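Local coordinates for extracellular solute-binding protein family 5 (PDB 4ONY), which probably serves as the periplasmic substrate-binding component of an ABC transporter, most likely capturing peptides or related solutes for uptake, at residues L477-A490 and R502-F516. Sequence-based numbering, arbitrary orientation. Where two conformers were deposited one is given.
Sequences LQTFDYDMILGALA and RWGSASRDVQGSFNF
The carbonyl oxygen of A490 takes two N-H groups from the R502 guanidinium: NH2 donates to A490 O at 2.7 Å and nearly straight (162°), while NH1 adds a weak second bond. The oxygen lies at the guanidinium edge, and L489 CD2 packs over one face of the same group. An arginine suits this place because its chain, extended from CG to NE, carries a flat donor to the backbone carbonyl of A490. The other L489 methyl, CD1, reaches W503 CZ2 at 3.7 Å.

Nearer the middle, Y482 OH donates to F516 O (2.7 Å), in the carbonyl plane and on a lone pair. Y482 CG sits between its backbone N and carbonyl carbon (chi1 52°), which turns the phenol toward F516, whose side chain also meets L477 CD2 and I485 CD1. F480, just past helix 470-478, closes it with a Schellman motif through its positive phi; its ring enters the 508-516 loop, with S513 OG and V510 O at its edge, and R318 makes a cation-pi contact with it. S513 OG donates to S507 O, which V510 N reaches from the opposite face. G512, whose positive phi suits glycine in the type II turn 510-513, gives Q478 O a weak bond, and water 1 bridges L477 O and S513 O.

The rings of F480, Y482 and F516 thus pack centrally, while carbonyls of A490, F516 and Q478, met by arginine, phenol and backbone N-H, join the segments.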
# COMPACT_ATOMS: atom_id res chain seq x y z
N LEU A 477 -2.19 18.66 -11.88
CA LEU A 477 -1.81 18.19 -10.56
C LEU A 477 -0.47 18.80 -10.14
O LEU A 477 -0.27 19.24 -9.01
CB LEU A 477 -1.64 16.66 -10.55
CG LEU A 477 -2.89 15.81 -10.34
CD1 LEU A 477 -2.53 14.34 -10.07
CD2 LEU A 477 -3.73 16.37 -9.23
N GLN A 478 0.45 18.83 -11.08
CA GLN A 478 1.79 19.31 -10.82
C GLN A 478 1.83 20.72 -10.24
O GLN A 478 2.67 21.01 -9.38
CB GLN A 478 2.59 19.23 -12.14
CG GLN A 478 3.96 19.85 -12.08
CD GLN A 478 5.01 18.90 -11.55
OE1 GLN A 478 4.74 17.74 -11.20
NE2 GLN A 478 6.23 19.40 -11.50
N THR A 479 0.94 21.59 -10.72
CA THR A 479 0.90 23.00 -10.35
C THR A 479 -0.25 23.28 -9.38
O THR A 479 -0.50 24.41 -9.07
CB THR A 479 0.66 23.89 -11.61
OG1 THR A 479 -0.53 23.49 -12.24
CG2 THR A 479 1.84 23.76 -12.65
N PHE A 480 -0.96 22.24 -8.95
CA PHE A 480 -2.11 22.39 -8.07
C PHE A 480 -3.19 23.28 -8.71
O PHE A 480 -3.84 24.05 -8.03
CB PHE A 480 -1.67 22.92 -6.70
CG PHE A 480 -0.55 22.09 -6.10
CD1 PHE A 480 -0.73 20.74 -5.86
CD2 PHE A 480 0.70 22.66 -5.82
CE1 PHE A 480 0.30 19.96 -5.35
CE2 PHE A 480 1.74 21.89 -5.28
CZ PHE A 480 1.54 20.53 -5.06
N ASP A 481 -3.38 23.11 -10.04
CA ASP A 481 -4.34 23.94 -10.80
C ASP A 481 -5.76 23.30 -10.84
O ASP A 481 -6.15 22.72 -11.83
CB ASP A 481 -3.81 24.22 -12.20
CG ASP A 481 -4.73 25.11 -12.99
OD1 ASP A 481 -5.66 25.71 -12.39
OD2 ASP A 481 -4.52 25.19 -14.19
N TYR A 482 -6.46 23.33 -9.71
CA TYR A 482 -7.80 22.76 -9.57
C TYR A 482 -8.46 23.30 -8.27
O TYR A 482 -7.75 23.74 -7.35
CB TYR A 482 -7.76 21.22 -9.54
CG TYR A 482 -6.78 20.68 -8.52
CD1 TYR A 482 -7.14 20.55 -7.18
CD2 TYR A 482 -5.48 20.33 -8.89
CE1 TYR A 482 -6.23 20.09 -6.24
CE2 TYR A 482 -4.58 19.88 -7.95
CZ TYR A 482 -4.96 19.76 -6.62
OH TYR A 482 -4.03 19.34 -5.71
N ASP A 483 -9.78 23.23 -8.21
CA ASP A 483 -10.54 23.49 -7.01
C ASP A 483 -10.63 22.19 -6.21
O ASP A 483 -10.26 22.14 -5.03
CB ASP A 483 -11.96 23.99 -7.33
CG ASP A 483 -11.97 25.35 -7.99
OD1 ASP A 483 -11.02 26.13 -7.75
OD2 ASP A 483 -12.93 25.63 -8.75
N MET A 484 -11.13 21.15 -6.86
CA MET A 484 -11.37 19.86 -6.22
C MET A 484 -11.05 18.74 -7.22
O MET A 484 -11.29 18.93 -8.47
CB MET A 484 -12.83 19.77 -5.78
CG MET A 484 -13.21 18.44 -5.13
SD MET A 484 -14.90 18.37 -4.48
CE MET A 484 -14.74 19.36 -3.00
N ILE A 485 -10.51 17.63 -6.71
CA ILE A 485 -10.28 16.41 -7.48
C ILE A 485 -10.69 15.22 -6.63
O ILE A 485 -11.00 15.38 -5.44
CB ILE A 485 -8.75 16.21 -7.82
CG1 ILE A 485 -7.88 16.27 -6.56
CG2 ILE A 485 -8.27 17.27 -8.84
CD1 ILE A 485 -6.38 16.04 -6.77
N LEU A 486 -10.61 14.02 -7.20
CA LEU A 486 -10.61 12.79 -6.42
C LEU A 486 -9.14 12.41 -6.17
O LEU A 486 -8.30 12.47 -7.08
CB LEU A 486 -11.35 11.66 -7.15
CG LEU A 486 -12.88 11.70 -7.27
CD1 LEU A 486 -13.30 12.44 -8.51
CD2 LEU A 486 -13.44 10.30 -7.37
N GLY A 487 -8.83 12.03 -4.94
CA GLY A 487 -7.47 11.63 -4.55
C GLY A 487 -7.44 10.30 -3.84
O GLY A 487 -8.39 9.94 -3.15
N ALA A 488 -6.36 9.57 -4.02
CA ALA A 488 -6.14 8.26 -3.41
C ALA A 488 -4.83 8.30 -2.60
O ALA A 488 -3.92 9.06 -2.94
CB ALA A 488 -6.02 7.19 -4.49
N LEU A 489 -4.74 7.55 -1.52
CA LEU A 489 -3.47 7.41 -0.80
C LEU A 489 -3.14 5.96 -0.61
O LEU A 489 -4.02 5.19 -0.25
CB LEU A 489 -3.56 8.04 0.59
CG LEU A 489 -3.80 9.53 0.63
CD1 LEU A 489 -4.15 9.90 2.04
CD2 LEU A 489 -2.58 10.30 0.15
N ALA A 490 -1.88 5.60 -0.79
CA ALA A 490 -1.42 4.22 -0.54
C ALA A 490 -1.06 4.10 0.94
O ALA A 490 -0.07 4.70 1.39
CB ALA A 490 -0.21 3.91 -1.39
N ARG A 502 3.16 14.18 1.59
CA ARG A 502 1.72 14.19 1.53
C ARG A 502 1.10 15.33 2.28
O ARG A 502 0.09 15.89 1.83
CB ARG A 502 1.14 12.94 2.16
CG ARG A 502 1.47 11.68 1.42
CD ARG A 502 0.87 10.47 2.12
NE ARG A 502 1.26 9.27 1.38
CZ ARG A 502 0.85 8.06 1.67
NH1 ARG A 502 0.04 7.85 2.69
NH2 ARG A 502 1.28 7.05 0.94
N TRP A 503 1.62 15.60 3.47
CA TRP A 503 0.97 16.48 4.45
C TRP A 503 1.85 17.59 5.07
O TRP A 503 1.32 18.49 5.73
CB TRP A 503 0.46 15.63 5.63
CG TRP A 503 -0.37 14.46 5.28
CD1 TRP A 503 -0.07 13.15 5.46
CD2 TRP A 503 -1.69 14.50 4.72
NE1 TRP A 503 -1.14 12.36 5.03
CE2 TRP A 503 -2.14 13.16 4.59
CE3 TRP A 503 -2.54 15.53 4.33
CZ2 TRP A 503 -3.39 12.84 4.08
CZ3 TRP A 503 -3.82 15.21 3.83
CH2 TRP A 503 -4.21 13.87 3.71
N GLY A 504 3.17 17.52 4.84
CA GLY A 504 4.09 18.41 5.48
C GLY A 504 3.96 19.82 4.97
O GLY A 504 3.71 20.04 3.77
N SER A 505 4.17 20.78 5.84
CA SER A 505 3.89 22.15 5.45
C SER A 505 4.84 22.65 4.35
O SER A 505 4.41 23.33 3.44
CB SER A 505 3.86 23.07 6.68
OG SER A 505 5.13 23.06 7.26
N ALA A 506 6.09 22.21 4.33
CA ALA A 506 6.99 22.58 3.22
C ALA A 506 6.49 22.03 1.85
O ALA A 506 6.60 22.71 0.85
CB ALA A 506 8.43 22.14 3.49
N SER A 507 5.86 20.86 1.81
CA SER A 507 5.40 20.34 0.53
C SER A 507 4.22 21.11 -0.10
O SER A 507 3.91 20.93 -1.29
CB SER A 507 5.06 18.87 0.67
OG SER A 507 3.92 18.70 1.46
N ARG A 508 3.52 21.93 0.67
CA ARG A 508 2.38 22.68 0.12
C ARG A 508 2.80 23.53 -1.07
O ARG A 508 2.05 23.68 -2.00
CB ARG A 508 1.75 23.58 1.19
CG ARG A 508 0.73 24.59 0.65
CD ARG A 508 0.21 25.41 1.80
NE ARG A 508 -0.44 26.65 1.36
CZ ARG A 508 -1.72 26.92 1.41
NH1 ARG A 508 -2.63 26.04 1.85
NH2 ARG A 508 -2.13 28.11 1.02
N ASP A 509 3.99 24.11 -1.01
CA ASP A 509 4.46 25.02 -2.06
C ASP A 509 5.44 24.41 -3.02
O ASP A 509 6.10 25.13 -3.73
CB ASP A 509 5.08 26.22 -1.41
CG ASP A 509 4.04 27.08 -0.69
OD1 ASP A 509 2.86 26.98 -0.97
OD2 ASP A 509 4.40 27.86 0.16
N VAL A 510 5.58 23.11 -3.03
CA VAL A 510 6.50 22.46 -3.93
C VAL A 510 5.71 21.79 -5.03
O VAL A 510 5.00 20.80 -4.79
CB VAL A 510 7.37 21.43 -3.20
CG1 VAL A 510 8.19 20.59 -4.20
CG2 VAL A 510 8.28 22.16 -2.20
N GLN A 511 5.81 22.36 -6.24
CA GLN A 511 5.16 21.77 -7.39
C GLN A 511 5.65 20.35 -7.61
O GLN A 511 6.84 20.10 -7.49
CB GLN A 511 5.42 22.63 -8.61
CG GLN A 511 4.60 23.90 -8.53
CD GLN A 511 4.73 24.73 -9.77
OE1 GLN A 511 5.58 24.49 -10.64
NE2 GLN A 511 3.87 25.72 -9.86
N GLY A 512 4.71 19.43 -7.85
CA GLY A 512 5.01 18.03 -7.98
C GLY A 512 4.94 17.22 -6.71
O GLY A 512 5.01 16.01 -6.76
N SER A 513 4.79 17.85 -5.55
CA SER A 513 4.58 17.09 -4.30
C SER A 513 3.21 16.44 -4.31
O SER A 513 2.38 16.67 -5.23
CB SER A 513 4.66 18.01 -3.07
OG SER A 513 3.45 18.69 -2.84
N PHE A 514 2.98 15.61 -3.31
CA PHE A 514 1.71 14.86 -3.19
C PHE A 514 0.76 15.53 -2.19
O PHE A 514 -0.24 14.91 -1.73
CB PHE A 514 2.00 13.40 -2.79
CG PHE A 514 2.85 12.68 -3.81
CD1 PHE A 514 2.27 12.17 -4.98
CD2 PHE A 514 4.22 12.57 -3.66
CE1 PHE A 514 3.04 11.55 -5.96
CE2 PHE A 514 5.01 11.96 -4.63
CZ PHE A 514 4.42 11.46 -5.79
N ASN A 515 1.04 16.78 -1.83
CA ASN A 515 0.17 17.48 -0.85
C ASN A 515 -0.95 18.17 -1.63
O ASN A 515 -0.95 19.40 -1.80
CB ASN A 515 1.02 18.50 -0.09
CG ASN A 515 0.29 19.12 1.11
OD1 ASN A 515 -0.94 19.04 1.26
ND2 ASN A 515 1.07 19.69 1.98
N PHE A 516 -1.88 17.38 -2.12
CA PHE A 516 -2.92 17.92 -3.01
C PHE A 516 -3.87 18.88 -2.35
O PHE A 516 -4.38 19.75 -3.02
CB PHE A 516 -3.64 16.76 -3.69
CG PHE A 516 -2.70 15.87 -4.48
CD1 PHE A 516 -1.89 16.40 -5.50
CD2 PHE A 516 -2.61 14.55 -4.21
CE1 PHE A 516 -1.01 15.60 -6.21
CE2 PHE A 516 -1.73 13.74 -4.93
CZ PHE A 516 -0.96 14.26 -5.93
O HOH W 1 1.83 17.85 -7.67
O HOH W 2 6.32 22.54 -11.85
O HOH W 3 1.41 25.90 -7.82